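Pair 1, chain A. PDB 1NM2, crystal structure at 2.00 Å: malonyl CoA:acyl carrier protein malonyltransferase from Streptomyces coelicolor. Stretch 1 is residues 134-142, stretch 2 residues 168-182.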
# COMPACT_ATOMS: atom_id res chain seq x y z
N THR A 134 -8.65 21.07 -1.33
CA THR A 134 -9.77 20.69 -0.48
C THR A 134 -9.37 20.61 0.99
O THR A 134 -8.19 20.55 1.33
CB THR A 134 -10.29 19.30 -0.87
OG1 THR A 134 -9.37 18.29 -0.41
CG2 THR A 134 -10.43 19.17 -2.38
N GLU A 135 -10.37 20.61 1.86
CA GLU A 135 -10.16 20.45 3.29
C GLU A 135 -10.83 19.11 3.59
O GLU A 135 -12.01 19.05 3.95
CB GLU A 135 -10.82 21.57 4.10
CG GLU A 135 -10.04 22.89 4.11
CD GLU A 135 -10.48 23.85 3.02
OE1 GLU A 135 -11.65 24.31 3.07
OE2 GLU A 135 -9.67 24.16 2.12
N THR A 136 -10.06 18.03 3.40
CA THR A 136 -10.55 16.67 3.59
C THR A 136 -9.56 15.82 4.39
O THR A 136 -8.45 16.25 4.68
CB THR A 136 -10.76 15.98 2.23
OG1 THR A 136 -9.51 15.95 1.53
CG2 THR A 136 -11.78 16.74 1.39
N GLY A 137 -9.97 14.60 4.72
CA GLY A 137 -9.10 13.73 5.48
C GLY A 137 -9.65 12.32 5.59
O GLY A 137 -10.59 11.96 4.88
N MET A 138 -9.04 11.52 6.47
CA MET A 138 -9.45 10.14 6.69
C MET A 138 -9.38 9.87 8.19
O MET A 138 -8.49 10.39 8.87
CB MET A 138 -8.52 9.16 5.98
CG MET A 138 -8.34 9.40 4.49
SD MET A 138 -7.04 8.33 3.79
CE MET A 138 -7.98 6.87 3.41
N SER A 139 -10.30 9.06 8.69
CA SER A 139 -10.32 8.71 10.11
C SER A 139 -10.70 7.25 10.26
O SER A 139 -11.61 6.76 9.59
CB SER A 139 -11.32 9.58 10.87
OG SER A 139 -10.94 10.95 10.84
N ALA A 140 -10.00 6.55 11.14
CA ALA A 140 -10.29 5.14 11.39
C ALA A 140 -11.36 5.04 12.46
O ALA A 140 -11.41 5.86 13.38
CB ALA A 140 -9.02 4.42 11.84
N LEU A 141 -12.22 4.03 12.33
CA LEU A 141 -13.29 3.80 13.30
C LEU A 141 -12.86 2.62 14.16
O LEU A 141 -12.67 1.52 13.66
CB LEU A 141 -14.60 3.47 12.59
CG LEU A 141 -15.43 4.61 11.99
CD1 LEU A 141 -14.61 5.42 11.01
CD2 LEU A 141 -16.64 4.02 11.29
N LEU A 142 -12.72 2.85 15.47
CA LEU A 142 -12.31 1.78 16.37
C LEU A 142 -13.51 1.18 17.10
O LEU A 142 -14.14 1.83 17.92
CB LEU A 142 -11.29 2.32 17.38
CG LEU A 142 -10.13 3.12 16.77
CD1 LEU A 142 -9.17 3.55 17.87
CD2 LEU A 142 -9.41 2.27 15.73
N GLN A 168 -12.10 -3.81 10.31
CA GLN A 168 -11.56 -2.45 10.27
C GLN A 168 -12.08 -1.59 9.12
O GLN A 168 -12.10 -2.01 7.96
CB GLN A 168 -10.03 -2.52 10.22
CG GLN A 168 -9.39 -2.78 11.58
CD GLN A 168 -7.88 -2.94 11.49
OE1 GLN A 168 -7.22 -2.30 10.67
NE2 GLN A 168 -7.33 -3.79 12.36
N ILE A 169 -12.50 -0.37 9.47
CA ILE A 169 -13.06 0.59 8.52
C ILE A 169 -12.43 1.98 8.66
O ILE A 169 -12.27 2.49 9.77
CB ILE A 169 -14.59 0.77 8.73
CG1 ILE A 169 -15.33 -0.56 8.57
CG2 ILE A 169 -15.12 1.81 7.75
CD1 ILE A 169 -15.44 -1.06 7.14
N VAL A 170 -12.07 2.59 7.54
CA VAL A 170 -11.53 3.95 7.55
C VAL A 170 -12.48 4.83 6.75
O VAL A 170 -12.76 4.56 5.58
CB VAL A 170 -10.13 4.03 6.91
CG1 VAL A 170 -9.67 5.48 6.87
CG2 VAL A 170 -9.14 3.19 7.70
N ALA A 171 -12.97 5.89 7.38
CA ALA A 171 -13.88 6.82 6.73
C ALA A 171 -13.08 7.98 6.14
O ALA A 171 -12.03 8.35 6.67
CB ALA A 171 -14.91 7.35 7.73
N ALA A 172 -13.59 8.56 5.05
CA ALA A 172 -12.92 9.68 4.40
C ALA A 172 -13.94 10.64 3.81
O ALA A 172 -14.99 10.23 3.31
CB ALA A 172 -11.99 9.17 3.31
N GLY A 173 -13.61 11.93 3.86
CA GLY A 173 -14.49 12.95 3.32
C GLY A 173 -13.97 14.31 3.74
O GLY A 173 -12.77 14.46 4.01
N THR A 174 -14.85 15.30 3.78
CA THR A 174 -14.45 16.65 4.17
C THR A 174 -14.23 16.70 5.67
O THR A 174 -14.73 15.84 6.41
CB THR A 174 -15.53 17.70 3.79
OG1 THR A 174 -16.72 17.47 4.55
CG2 THR A 174 -15.86 17.62 2.31
N MET A 175 -13.48 17.69 6.13
CA MET A 175 -13.22 17.83 7.55
C MET A 175 -14.52 18.06 8.32
O MET A 175 -14.65 17.62 9.46
CB MET A 175 -12.23 18.98 7.80
CG MET A 175 -10.83 18.68 7.26
SD MET A 175 -10.15 17.13 7.91
CE MET A 175 -9.41 17.70 9.44
N GLU A 176 -15.48 18.75 7.71
CA GLU A 176 -16.77 18.99 8.38
C GLU A 176 -17.49 17.67 8.62
O GLU A 176 -18.02 17.43 9.70
CB GLU A 176 -17.66 19.89 7.53
CG GLU A 176 -17.12 21.28 7.28
CD GLU A 176 -18.16 22.19 6.65
OE1 GLU A 176 -18.79 21.78 5.65
OE2 GLU A 176 -18.35 23.32 7.15
N GLN A 177 -17.51 16.81 7.60
CA GLN A 177 -18.17 15.52 7.72
C GLN A 177 -17.44 14.64 8.73
O GLN A 177 -18.07 13.97 9.55
CB GLN A 177 -18.21 14.83 6.35
CG GLN A 177 -18.87 15.67 5.26
CD GLN A 177 -18.74 15.07 3.86
OE1 GLN A 177 -17.70 14.53 3.49
NE2 GLN A 177 -19.80 15.19 3.08
N LEU A 178 -16.11 14.64 8.67
CA LEU A 178 -15.33 13.83 9.60
C LEU A 178 -15.60 14.28 11.03
O LEU A 178 -15.62 13.46 11.96
CB LEU A 178 -13.83 13.94 9.27
CG LEU A 178 -13.42 13.11 8.04
CD1 LEU A 178 -12.03 13.52 7.52
CD2 LEU A 178 -13.45 11.64 8.41
N ALA A 179 -15.81 15.58 11.21
CA ALA A 179 -16.10 16.12 12.54
C ALA A 179 -17.51 15.70 12.95
O ALA A 179 -17.75 15.37 14.11
CB ALA A 179 -15.98 17.64 12.51
N ALA A 180 -18.43 15.70 12.00
CA ALA A 180 -19.81 15.29 12.28
C ALA A 180 -19.83 13.81 12.66
O ALA A 180 -20.66 13.38 13.46
CB ALA A 180 -20.70 15.53 11.07
N LEU A 181 -18.90 13.05 12.08
CA LEU A 181 -18.81 11.62 12.34
C LEU A 181 -18.33 11.37 13.76
O LEU A 181 -18.77 10.42 14.42
CB LEU A 181 -17.83 10.96 11.36
CG LEU A 181 -18.09 9.54 10.86
CD1 LEU A 181 -16.76 8.92 10.45
CD2 LEU A 181 -18.75 8.69 11.94
N ASN A 182 -17.43 12.22 14.23
CA ASN A 182 -16.90 12.07 15.58
C ASN A 182 -17.92 12.48 16.63
O ASN A 182 -17.95 11.92 17.73
CB ASN A 182 -15.62 12.90 15.74
CG ASN A 182 -14.98 12.71 17.09
OD1 ASN A 182 -14.80 11.58 17.54
ND2 ASN A 182 -14.61 13.81 17.75
O HOH W 1 -12.47 12.66 12.56
O HOH W 2 -13.87 -0.21 12.05
O HOH W 3 -10.39 1.05 11.82

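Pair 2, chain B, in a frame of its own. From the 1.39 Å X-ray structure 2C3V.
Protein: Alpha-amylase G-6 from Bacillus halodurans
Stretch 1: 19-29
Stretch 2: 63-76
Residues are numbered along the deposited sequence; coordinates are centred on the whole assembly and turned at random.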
# COMPACT_ATOMS: atom_id res chain seq x y z
N GLY B 19 7.87 6.72 -9.02
CA GLY B 19 8.81 7.84 -9.04
C GLY B 19 8.37 9.06 -8.28
O GLY B 19 9.08 10.12 -8.34
N TRP B 20 7.22 9.01 -7.60
CA TRP B 20 6.79 10.15 -6.82
C TRP B 20 7.79 10.40 -5.70
O TRP B 20 8.18 9.46 -5.02
CB TRP B 20 5.40 9.90 -6.20
CG TRP B 20 4.24 9.91 -7.15
CD1 TRP B 20 4.11 10.65 -8.26
CD2 TRP B 20 3.01 9.18 -7.00
NE1 TRP B 20 2.88 10.42 -8.83
CE2 TRP B 20 2.19 9.52 -8.08
CE3 TRP B 20 2.52 8.28 -6.05
CZ2 TRP B 20 0.89 9.03 -8.24
CZ3 TRP B 20 1.24 7.77 -6.23
CH2 TRP B 20 0.45 8.13 -7.30
N THR B 21 8.07 11.67 -5.41
CA THR B 21 8.96 11.97 -4.32
C THR B 21 8.31 11.92 -2.96
O THR B 21 8.99 11.67 -1.99
CB THR B 21 9.68 13.32 -4.53
OG1 THR B 21 8.73 14.37 -4.57
CG2 THR B 21 10.29 13.37 -5.87
N HIS B 22 6.99 12.10 -2.89
CA HIS B 22 6.27 12.10 -1.61
C HIS B 22 5.12 11.08 -1.65
O HIS B 22 4.00 11.43 -1.37
CB HIS B 22 5.72 13.50 -1.27
CG HIS B 22 6.83 14.48 -0.97
ND1 HIS B 22 7.83 14.19 -0.08
CD2 HIS B 22 7.12 15.70 -1.49
CE1 HIS B 22 8.71 15.18 -0.06
NE2 HIS B 22 8.29 16.11 -0.90
N PRO B 23 5.41 9.82 -1.92
CA PRO B 23 4.32 8.84 -2.05
C PRO B 23 3.71 8.51 -0.67
O PRO B 23 4.40 8.42 0.33
CB PRO B 23 5.02 7.60 -2.62
CG PRO B 23 6.42 7.71 -2.13
CD PRO B 23 6.73 9.20 -2.08
N HIS B 24 2.39 8.30 -0.68
CA HIS B 24 1.59 7.97 0.50
C HIS B 24 0.64 6.82 0.16
O HIS B 24 0.22 6.69 -0.95
CB HIS B 24 0.72 9.22 0.94
CG HIS B 24 1.51 10.31 1.58
ND1 HIS B 24 2.51 10.98 0.93
CD2 HIS B 24 1.42 10.87 2.79
CE1 HIS B 24 3.10 11.82 1.77
NE2 HIS B 24 2.44 11.79 2.91
N ILE B 25 0.32 6.05 1.18
CA ILE B 25 -0.72 5.04 1.12
C ILE B 25 -1.89 5.48 1.98
O ILE B 25 -1.75 5.77 3.12
CB ILE B 25 -0.18 3.63 1.50
CG1 ILE B 25 -1.26 2.56 1.23
CG2 ILE B 25 0.31 3.48 2.99
CD1 ILE B 25 -0.87 1.15 1.57
N HIS B 26 -3.06 5.46 1.40
CA HIS B 26 -4.33 5.82 2.03
C HIS B 26 -5.10 4.47 2.04
O HIS B 26 -5.25 3.81 1.00
CB HIS B 26 -5.00 6.84 1.15
CG HIS B 26 -6.40 7.21 1.55
ND1 HIS B 26 -6.74 7.66 2.80
CD2 HIS B 26 -7.55 7.20 0.83
CE1 HIS B 26 -8.03 7.95 2.82
NE2 HIS B 26 -8.55 7.67 1.64
N TYR B 27 -5.61 4.08 3.18
CA TYR B 27 -6.16 2.73 3.35
C TYR B 27 -7.14 2.60 4.47
O TYR B 27 -7.16 3.41 5.41
CB TYR B 27 -5.00 1.71 3.57
CG TYR B 27 -4.29 1.85 4.87
CD1 TYR B 27 -4.75 1.15 5.99
CD2 TYR B 27 -3.19 2.68 5.04
CE1 TYR B 27 -4.11 1.29 7.24
CE2 TYR B 27 -2.56 2.81 6.30
CZ TYR B 27 -3.03 2.08 7.36
OH TYR B 27 -2.46 2.22 8.59
N SER B 28 -7.87 1.49 4.35
CA SER B 28 -8.84 1.00 5.35
C SER B 28 -8.41 -0.44 5.71
O SER B 28 -8.29 -1.25 4.84
CB SER B 28 -10.29 0.98 4.82
OG SER B 28 -11.07 0.06 5.58
N LEU B 29 -8.14 -0.66 6.98
CA LEU B 29 -7.72 -1.97 7.48
C LEU B 29 -8.92 -2.73 8.03
O LEU B 29 -9.60 -2.26 8.90
CB LEU B 29 -6.69 -1.82 8.59
CG LEU B 29 -6.15 -3.10 9.24
CD1 LEU B 29 -5.48 -4.05 8.30
CD2 LEU B 29 -5.20 -2.71 10.32
N LEU B 63 -6.30 -5.19 3.95
CA LEU B 63 -6.59 -3.74 3.77
C LEU B 63 -6.92 -3.41 2.35
O LEU B 63 -6.58 -4.19 1.43
CB LEU B 63 -5.48 -2.88 4.36
CG LEU B 63 -4.12 -2.90 3.66
CD1 LEU B 63 -4.07 -2.07 2.39
CD2 LEU B 63 -2.99 -2.38 4.58
N ARG B 64 -7.60 -2.25 2.20
CA ARG B 64 -7.98 -1.71 0.91
C ARG B 64 -7.22 -0.41 0.78
O ARG B 64 -7.26 0.38 1.73
CB ARG B 64 -9.47 -1.38 0.85
CG ARG B 64 -10.39 -2.48 0.88
CD ARG B 64 -10.72 -3.07 -0.44
NE ARG B 64 -11.58 -2.23 -1.26
CZ ARG B 64 -11.65 -2.32 -2.58
NH1 ARG B 64 -12.48 -1.52 -3.29
NH2 ARG B 64 -10.89 -3.18 -3.21
N ALA B 65 -6.51 -0.19 -0.32
CA ALA B 65 -5.62 0.97 -0.43
C ALA B 65 -5.66 1.68 -1.76
O ALA B 65 -5.99 1.10 -2.78
CB ALA B 65 -4.19 0.56 -0.18
N ALA B 66 -5.32 2.95 -1.72
CA ALA B 66 -5.03 3.73 -2.93
C ALA B 66 -3.78 4.53 -2.58
O ALA B 66 -3.57 4.93 -1.45
CB ALA B 66 -6.21 4.67 -3.28
N PHE B 67 -2.98 4.80 -3.58
CA PHE B 67 -1.69 5.50 -3.41
C PHE B 67 -1.79 6.89 -3.98
O PHE B 67 -2.45 7.13 -4.97
CB PHE B 67 -0.57 4.70 -4.09
CG PHE B 67 -0.40 3.34 -3.52
CD1 PHE B 67 0.47 3.11 -2.46
CD2 PHE B 67 -1.19 2.29 -3.99
CE1 PHE B 67 0.60 1.88 -1.92
CE2 PHE B 67 -1.08 1.01 -3.43
CZ PHE B 67 -0.24 0.80 -2.39
N ASN B 68 -1.08 7.80 -3.36
CA ASN B 68 -1.05 9.19 -3.86
C ASN B 68 0.30 9.83 -3.71
O ASN B 68 1.16 9.35 -2.98
CB ASN B 68 -2.16 10.05 -3.24
CG ASN B 68 -1.98 10.24 -1.77
OD1 ASN B 68 -2.59 9.55 -0.91
ND2 ASN B 68 -1.14 11.16 -1.44
N ASN B 69 0.47 10.97 -4.39
CA ASN B 69 1.76 11.68 -4.41
C ASN B 69 1.82 12.79 -3.37
O ASN B 69 2.74 13.63 -3.43
CB ASN B 69 1.99 12.28 -5.79
CG ASN B 69 1.31 13.63 -5.99
OD1 ASN B 69 1.83 14.53 -6.71
ND2 ASN B 69 0.15 13.76 -5.45
N GLY B 70 0.91 12.79 -2.41
CA GLY B 70 0.81 13.82 -1.37
C GLY B 70 0.07 15.07 -1.70
O GLY B 70 -0.14 15.89 -0.82
N SER B 71 -0.29 15.24 -2.96
CA SER B 71 -0.81 16.48 -3.48
C SER B 71 -1.94 16.28 -4.47
O SER B 71 -2.13 17.07 -5.36
CB SER B 71 0.35 17.24 -4.14
OG SER B 71 1.25 17.64 -3.14
N GLY B 72 -2.62 15.15 -4.37
CA GLY B 72 -3.75 14.86 -5.21
C GLY B 72 -3.65 14.13 -6.51
O GLY B 72 -4.63 14.05 -7.22
N GLN B 73 -2.48 13.57 -6.82
CA GLN B 73 -2.35 12.62 -7.91
C GLN B 73 -2.46 11.23 -7.31
O GLN B 73 -1.85 10.95 -6.27
CB GLN B 73 -0.99 12.72 -8.58
CG GLN B 73 -0.68 14.10 -9.16
CD GLN B 73 -1.78 14.60 -10.05
OE1 GLN B 73 -2.17 13.91 -10.99
NE2 GLN B 73 -2.34 15.76 -9.73
N TRP B 74 -3.27 10.40 -7.95
CA TRP B 74 -3.68 9.10 -7.39
C TRP B 74 -3.40 7.93 -8.32
O TRP B 74 -3.46 8.06 -9.54
CB TRP B 74 -5.21 9.08 -7.10
CG TRP B 74 -5.55 9.97 -5.97
CD1 TRP B 74 -5.88 11.36 -5.98
CD2 TRP B 74 -5.60 9.57 -4.63
NE1 TRP B 74 -6.10 11.77 -4.69
CE2 TRP B 74 -5.97 10.69 -3.85
CE3 TRP B 74 -5.39 8.33 -3.99
CZ2 TRP B 74 -6.10 10.63 -2.48
CZ3 TRP B 74 -5.53 8.28 -2.62
CH2 TRP B 74 -5.90 9.39 -1.89
N ASP B 75 -3.22 6.78 -7.67
CA ASP B 75 -3.20 5.46 -8.27
C ASP B 75 -4.12 4.60 -7.46
O ASP B 75 -3.76 4.12 -6.39
CB ASP B 75 -1.76 4.94 -8.26
CG ASP B 75 -1.64 3.54 -8.70
OD1 ASP B 75 -2.63 2.95 -9.22
OD2 ASP B 75 -0.54 2.93 -8.54
N ASN B 76 -5.32 4.39 -7.99
CA ASN B 76 -6.39 3.74 -7.27
C ASN B 76 -6.90 2.48 -7.98
O ASN B 76 -8.05 2.08 -7.77
CB ASN B 76 -7.49 4.76 -6.94
CG ASN B 76 -8.38 5.09 -8.12
OD1 ASN B 76 -8.04 4.80 -9.24
ND2 ASN B 76 -9.53 5.77 -7.85
O HOH W 4 5.19 13.06 -4.85

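Both pairs are two antiparallel strands followed by a turn in the second stretch. The strand axes approach to 4.5 Å in pair 1 and 4.6 Å in pair 2, with angles of 152° and 164° between their directions. Fourteen central residues superpose with an RMSD of 0.9 Å.

The register is the same. G137(A) and S139(A) match H24(B) and H26(B); their partners G173(A) and A171(A) match N68(B) and A66(B). These are the hydrogen-bonded pairs. In pair 1, S139(A) N donates to A171(A) O at 2.8 Å and A171(A) N to S139(A) O at 2.7 Å. In pair 2, H26(B) N to A66(B) O and A66(B) N to H26(B) O are both 2.9 Å. Between these rungs the strands come closer, and CA-H...O contacts form. One is M138(A) CA to A171(A) O, 3.1 Å.

One face carries M138(A), A140(A), V170(A) and A172(A), matched by I25(B), Y27(B), A65(B) and F67(B). Bulk is distributed differently. In pair 1 the long M138(A) side chain lies against an alanine and a valine: its CG is 3.8 Å from A172(A) CB, and its CB is 4.0 Å from V170(A) CG1. In pair 2 the large ring sits across the strand, with F67(B) CE1 3.7 Å from I25(B) CG1. The small residue is now A65(B), whose CB is 3.8 Å from I25(B) CD1.

The other face differs more. In pair 1 the helix that follows T174(A) packs over it. L178(A) CD1 reaches G137(A) C at 3.3 Å. A CB on G137(A) would lie 3.3 Å from both L178(A) CD1 and M175(A) SD, which is tight. Pair 2 has histidine at this position. H24(B) ND1 donates to H22(B) O at 2.8 Å, within its own stretch. At the next position on this face, H26(B) CD2 lies 3.9 Å from W74(B) CH2, an oblique aromatic contact.

The turns also part ways. T174(A) is the N-cap: its OG1 accepts from Q177(A) N at 3.2 Å, although the OG1 position is less certain. M175(A) N donates to E135(A) O at 3.0 Å, tying the helix start to the first stretch. The matching N69(B) enters a turn instead, and its N donates to Q73(B) O at 3.0 Å. N69(B) CB sits over the W20(B) five-membered ring, 3.4 Å from its centroid. Water 4 accepts from H22(B) N at 2.8 Å and donates to N69(B) O at 2.9 Å, bridging the stretches.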